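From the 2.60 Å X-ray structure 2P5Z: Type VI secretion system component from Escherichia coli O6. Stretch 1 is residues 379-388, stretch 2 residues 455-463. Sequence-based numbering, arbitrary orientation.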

ATOM      1  N   PRO A 379      -0.003   3.838 -13.289  1.00 55.86           N
ATOM      2  CA  PRO A 379       0.808   2.687 -13.704  1.00 53.34           C
ATOM      3  C   PRO A 379       0.044   1.676 -14.554  1.00 53.66           C
ATOM      4  O   PRO A 379      -1.165   1.487 -14.370  1.00 50.72           O
ATOM      5  CB  PRO A 379       1.207   2.034 -12.369  1.00 52.39           C
ATOM      6  CG  PRO A 379       0.223   2.551 -11.371  1.00 54.41           C
ATOM      7  CD  PRO A 379      -0.104   3.945 -11.825  1.00 54.41           C
ATOM      8  N   ARG A 380       0.757   1.042 -15.484  1.00 56.92           N
ATOM      9  CA  ARG A 380       0.185   0.019 -16.352  1.00 52.72           C
ATOM     10  C   ARG A 380      -0.089  -1.252 -15.569  1.00 48.91           C
ATOM     11  O   ARG A 380       0.623  -1.552 -14.621  1.00 48.01           O
ATOM     12  CB  ARG A 380       1.141  -0.263 -17.506  1.00 56.67           C
ATOM     13  CG  ARG A 380       0.680   0.372 -18.781  1.00 59.69           C
ATOM     14  CD  ARG A 380       1.746   0.446 -19.847  1.00 59.01           C
ATOM     15  NE  ARG A 380       1.224   1.231 -20.957  1.00 61.05           N
ATOM     16  CZ  ARG A 380       0.542   0.717 -21.979  1.00 66.24           C
ATOM     17  NH1 ARG A 380       0.318  -0.589 -22.056  1.00 68.01           N
ATOM     18  NH2 ARG A 380       0.085   1.508 -22.939  1.00 69.53           N
ATOM     19  N   PRO A 381      -1.133  -1.995 -15.941  1.00 47.99           N
ATOM     20  CA  PRO A 381      -1.302  -3.277 -15.266  1.00 48.73           C
ATOM     21  C   PRO A 381      -0.165  -4.254 -15.635  1.00 52.34           C
ATOM     22  O   PRO A 381       0.398  -4.195 -16.748  1.00 48.59           O
ATOM     23  CB  PRO A 381      -2.662  -3.774 -15.766  1.00 48.60           C
ATOM     24  CG  PRO A 381      -2.924  -3.036 -17.008  1.00 48.17           C
ATOM     25  CD  PRO A 381      -2.187  -1.735 -16.938  1.00 49.23           C
ATOM     26  N   VAL A 382       0.201  -5.103 -14.682  1.00 49.71           N
ATOM     27  CA  VAL A 382       1.356  -5.956 -14.857  1.00 50.14           C
ATOM     28  C   VAL A 382       0.856  -7.335 -15.264  1.00 51.75           C
ATOM     29  O   VAL A 382       0.092  -7.975 -14.521  1.00 49.26           O
ATOM     30  CB  VAL A 382       2.222  -5.965 -13.578  1.00 51.74           C
ATOM     31  CG1 VAL A 382       3.283  -7.042 -13.623  1.00 49.65           C
ATOM     32  CG2 VAL A 382       2.878  -4.586 -13.388  1.00 52.11           C
ATOM     33  N   MET A 383       1.233  -7.756 -16.476  1.00 49.41           N
ATOM     34  CA  MET A 383       0.738  -9.014 -17.026  1.00 51.01           C
ATOM     35  C   MET A 383       1.713 -10.130 -16.703  1.00 53.73           C
ATOM     36  O   MET A 383       2.723 -10.310 -17.389  1.00 57.62           O
ATOM     37  CB  MET A 383       0.506  -8.924 -18.532  1.00 48.02           C
ATOM     38  CG  MET A 383      -0.459  -7.822 -18.949  1.00 46.18           C
ATOM     39  SD  MET A 383      -2.161  -8.168 -18.510  1.00 38.08           S
ATOM     40  CE  MET A 383      -2.701  -6.513 -18.334  1.00 49.39           C
ATOM     41  N   ALA A 384       1.417 -10.841 -15.622  1.00 52.68           N
ATOM     42  CA  ALA A 384       2.176 -12.000 -15.212  1.00 52.48           C
ATOM     43  C   ALA A 384       1.422 -13.189 -15.741  1.00 52.16           C
ATOM     44  O   ALA A 384       0.204 -13.130 -15.937  1.00 58.09           O
ATOM     45  CB  ALA A 384       2.260 -12.074 -13.696  1.00 52.41           C
ATOM     46  N   GLY A 385       2.129 -14.277 -15.969  1.00 51.06           N
ATOM     47  CA  GLY A 385       1.483 -15.448 -16.541  1.00 56.01           C
ATOM     48  C   GLY A 385       0.974 -15.233 -17.958  1.00 56.40           C
ATOM     49  O   GLY A 385       1.275 -14.232 -18.622  1.00 57.74           O
ATOM     50  N   THR A 386       0.155 -16.165 -18.402  1.00 56.00           N
ATOM     51  CA  THR A 386      -0.175 -16.264 -19.797  1.00 51.88           C
ATOM     52  C   THR A 386      -1.691 -16.254 -20.009  1.00 51.16           C
ATOM     53  O   THR A 386      -2.455 -16.650 -19.125  1.00 49.81           O
ATOM     54  CB  THR A 386       0.477 -17.533 -20.370  1.00 51.77           C
ATOM     55  OG1 THR A 386       0.772 -17.323 -21.747  1.00 63.75           O
ATOM     56  CG2 THR A 386      -0.418 -18.743 -20.212  1.00 47.77           C
ATOM     57  N   LEU A 387      -2.144 -15.770 -21.158  1.00 49.75           N
ATOM     58  CA  LEU A 387      -3.585 -15.833 -21.449  1.00 49.64           C
ATOM     59  C   LEU A 387      -3.884 -16.890 -22.506  1.00 49.45           C
ATOM     60  O   LEU A 387      -3.216 -16.941 -23.543  1.00 50.86           O
ATOM     61  CB  LEU A 387      -4.134 -14.481 -21.906  1.00 48.56           C
ATOM     62  CG  LEU A 387      -4.102 -13.340 -20.904  1.00 48.77           C
ATOM     63  CD1 LEU A 387      -4.704 -12.110 -21.549  1.00 44.19           C
ATOM     64  CD2 LEU A 387      -4.865 -13.754 -19.652  1.00 48.52           C
ATOM     65  N   PRO A 388      -4.882 -17.740 -22.244  1.00 48.92           N
ATOM     66  CA  PRO A 388      -5.289 -18.700 -23.261  1.00 49.60           C
ATOM     67  C   PRO A 388      -6.032 -18.001 -24.395  1.00 52.33           C
ATOM     68  O   PRO A 388      -6.776 -17.043 -24.158  1.00 53.56           O
ATOM     69  CB  PRO A 388      -6.233 -19.637 -22.508  1.00 47.78           C
ATOM     70  CG  PRO A 388      -6.780 -18.815 -21.385  1.00 49.49           C
ATOM     71  CD  PRO A 388      -5.684 -17.845 -21.010  1.00 49.88           C
ATOM     72  N   ALA A 455       1.611 -14.413 -24.157  1.00 42.47           N
ATOM     73  CA  ALA A 455       2.523 -13.838 -23.195  1.00 40.83           C
ATOM     74  C   ALA A 455       2.783 -12.388 -23.569  1.00 40.03           C
ATOM     75  O   ALA A 455       2.455 -11.952 -24.660  1.00 40.85           O
ATOM     76  CB  ALA A 455       3.834 -14.619 -23.158  1.00 38.35           C
ATOM     77  N   PHE A 456       3.385 -11.639 -22.648  1.00 41.25           N
ATOM     78  CA  PHE A 456       3.467 -10.196 -22.782  1.00 39.36           C
ATOM     79  C   PHE A 456       4.850  -9.736 -22.449  1.00 42.10           C
ATOM     80  O   PHE A 456       5.362 -10.006 -21.360  1.00 44.96           O
ATOM     81  CB  PHE A 456       2.448  -9.529 -21.863  1.00 35.75           C
ATOM     82  CG  PHE A 456       1.023  -9.858 -22.209  1.00 29.77           C
ATOM     83  CD1 PHE A 456       0.355  -9.126 -23.159  1.00 23.49           C
ATOM     84  CD2 PHE A 456       0.378 -10.926 -21.613  1.00 29.03           C
ATOM     85  CE1 PHE A 456      -0.945  -9.424 -23.485  1.00 27.10           C
ATOM     86  CE2 PHE A 456      -0.924 -11.234 -21.947  1.00 32.97           C
ATOM     87  CZ  PHE A 456      -1.586 -10.474 -22.889  1.00 30.30           C
ATOM     88  N   GLU A 457       5.456  -9.051 -23.402  1.00 43.67           N
ATOM     89  CA  GLU A 457       6.837  -8.654 -23.283  1.00 53.18           C
ATOM     90  C   GLU A 457       6.963  -7.579 -22.196  1.00 56.28           C
ATOM     91  O   GLU A 457       6.261  -6.569 -22.233  1.00 57.79           O
ATOM     92  CB  GLU A 457       7.314  -8.157 -24.637  1.00 56.85           C
ATOM     93  CG  GLU A 457       8.776  -7.935 -24.723  1.00 63.66           C
ATOM     94  CD  GLU A 457       9.209  -7.656 -26.133  1.00 67.93           C
ATOM     95  OE1 GLU A 457       8.831  -6.595 -26.683  1.00 70.04           O
ATOM     96  OE2 GLU A 457       9.930  -8.505 -26.691  1.00 70.50           O
ATOM     97  N   GLU A 458       7.858  -7.829 -21.239  1.00 57.49           N
ATOM     98  CA  GLU A 458       7.968  -7.121 -19.934  1.00 61.04           C
ATOM     99  C   GLU A 458       6.667  -6.772 -19.189  1.00 56.68           C
ATOM    100  O   GLU A 458       6.570  -5.725 -18.576  1.00 55.60           O
ATOM    101  CB  GLU A 458       8.978  -5.952 -19.951  1.00 64.45           C
ATOM    102  CG  GLU A 458       8.850  -4.927 -21.077  1.00 69.85           C
ATOM    103  CD  GLU A 458      10.156  -4.203 -21.353  1.00 70.77           C
ATOM    104  OE1 GLU A 458      10.758  -3.675 -20.387  1.00 74.29           O
ATOM    105  OE2 GLU A 458      10.580  -4.161 -22.533  1.00 72.70           O
ATOM    106  N   GLY A 459       5.680  -7.664 -19.242  1.00 55.54           N
ATOM    107  CA  GLY A 459       4.427  -7.490 -18.511  1.00 50.43           C
ATOM    108  C   GLY A 459       3.477  -6.479 -19.131  1.00 49.52           C
ATOM    109  O   GLY A 459       2.397  -6.235 -18.603  1.00 50.22           O
ATOM    110  N   ASN A 460       3.886  -5.894 -20.249  1.00 47.04           N
ATOM    111  CA  ASN A 460       3.112  -4.885 -20.951  1.00 49.30           C
ATOM    112  C   ASN A 460       1.948  -5.498 -21.742  1.00 53.25           C
ATOM    113  O   ASN A 460       2.162  -6.315 -22.641  1.00 55.36           O
ATOM    114  CB  ASN A 460       4.056  -4.134 -21.886  1.00 47.53           C
ATOM    115  CG  ASN A 460       3.501  -2.810 -22.356  1.00 48.72           C
ATOM    116  OD1 ASN A 460       2.302  -2.662 -22.629  1.00 46.21           O
ATOM    117  ND2 ASN A 460       4.391  -1.834 -22.485  1.00 47.39           N
ATOM    118  N   PRO A 461       0.711  -5.072 -21.439  1.00 55.34           N
ATOM    119  CA  PRO A 461      -0.501  -5.582 -22.101  1.00 55.07           C
ATOM    120  C   PRO A 461      -0.576  -5.257 -23.587  1.00 53.21           C
ATOM    121  O   PRO A 461      -1.347  -5.888 -24.306  1.00 58.76           O
ATOM    122  CB  PRO A 461      -1.635  -4.849 -21.371  1.00 55.50           C
ATOM    123  CG  PRO A 461      -0.996  -3.616 -20.826  1.00 53.24           C
ATOM    124  CD  PRO A 461       0.384  -4.059 -20.423  1.00 54.16           C
ATOM    125  N   ASP A 462       0.207  -4.283 -24.040  1.00 51.16           N
ATOM    126  CA  ASP A 462       0.228  -3.911 -25.449  1.00 53.05           C
ATOM    127  C   ASP A 462       1.440  -4.478 -26.198  1.00 55.29           C
ATOM    128  O   ASP A 462       1.819  -3.995 -27.268  1.00 54.19           O
ATOM    129  CB  ASP A 462       0.123  -2.395 -25.609  1.00 51.75           C
ATOM    130  CG  ASP A 462      -1.207  -1.841 -25.086  1.00 55.52           C
ATOM    131  OD1 ASP A 462      -2.269  -2.513 -25.235  1.00 48.74           O
ATOM    132  OD2 ASP A 462      -1.180  -0.724 -24.510  1.00 57.41           O
ATOM    133  N   ARG A 463       2.040  -5.523 -25.641  1.00 54.97           N
ATOM    134  CA  ARG A 463       3.072  -6.251 -26.360  1.00 52.53           C
ATOM    135  C   ARG A 463       2.837  -7.756 -26.334  1.00 50.07           C
ATOM    136  O   ARG A 463       3.669  -8.495 -25.807  1.00 51.43           O
ATOM    137  CB  ARG A 463       4.436  -5.973 -25.750  1.00 56.77           C
ATOM    138  CG  ARG A 463       5.020  -4.610 -26.002  1.00 60.29           C
ATOM    139  CD  ARG A 463       6.353  -4.600 -25.308  1.00 65.61           C
ATOM    140  NE  ARG A 463       7.197  -3.466 -25.644  1.00 71.02           N
ATOM    141  CZ  ARG A 463       8.468  -3.357 -25.259  1.00 74.02           C
ATOM    142  NH1 ARG A 463       9.034  -4.318 -24.540  1.00 72.92           N
ATOM    143  NH2 ARG A 463       9.174  -2.285 -25.595  1.00 76.48           N
TER

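Segments far apart in sequence can be joined by very few backbone hydrogen bonds when side chains supply the rest; here there is one, with an apolar cluster and a salt bridge. Residues 379-388 and 455-463 of this type VI secretion component illustrate the pattern, burying 527 Å² between them, both sides summed.

The backbone link is short and local. The chains come close where the CA atoms of Met 383 and Gly 459 lie 4.3 Å apart, and again where Thr 386 CA and Ala 455 CA lie 5.0 Å apart; since the pairing goes from 383 with 459 to 386 with 455, the stretches run antiparallel, with strand at 387-388 and 455-456. At the first approach Met 383 N donates to Gly 459 O at 2.9 Å with a favourable angle of 153°. A CA-H...O contact supplements it: Gly 459 CA lies 3.5 Å from Met 383 O, so one glycine meets both polar groups of the methionine backbone. Gly 459 sits in a type I' turn running from Glu 457 to Asn 460, closed by Asn 460 N donating to Glu 457 O at 3.2 Å. Its positive phi of 76° suits glycine in itself, and an ideal CB here would lie 3.6 Å from Met 383 N and 3.7 Å from Val 382 CG1, in contact with the opposing chain, though not in clear clash; the positive phi is the stronger reason for glycine.

Apolar packing centres on Met 383, a buried residue whose CA-to-CB bond points toward the other stretch. With chi1 and chi2 both m, the side chain runs over one face of the Phe 456 ring; Met 383 CB approaches Phe 456 CD2 to 3.7 Å, and Met 383 SD lies 4.9 Å from the ring centroid in a sulfur-aromatic contact. The terminal methyl goes on to Pro 461, with Met 383 CE 3.6 Å from Pro 461 CB, so a single flexible chain bridges an aromatic ring and a proline. Leu 387 approaches the same phenyl ring at its edge, its CD1 3.8 Å from Phe 456 CZ. Pro 381 extends the apolar surface more loosely, its CG 4.3 Å from Pro 461 CG.

Charge pairing closes the contact beside these prolines. Arg 380 forms a salt bridge with Asp 462 in which one carboxylate oxygen receives two hydrogen bonds: Arg 380 NH1 reaches Asp 462 OD2 at 2.9 Å and Arg 380 NH2 reaches Asp 462 OD2 at 3.0 Å. The oxygen lies near the guanidinium plane, where the N-H groups can point at it. Proximity alone is not bonding, however: Arg 380 NH1 is also 2.9 Å from Asn 460 OD1, but the angle is poor. That amide oxygen instead accepts from Asp 462 N at 3.0 Å, bracing the type I turn from Asn 460 to Arg 463 that carries the aspartate.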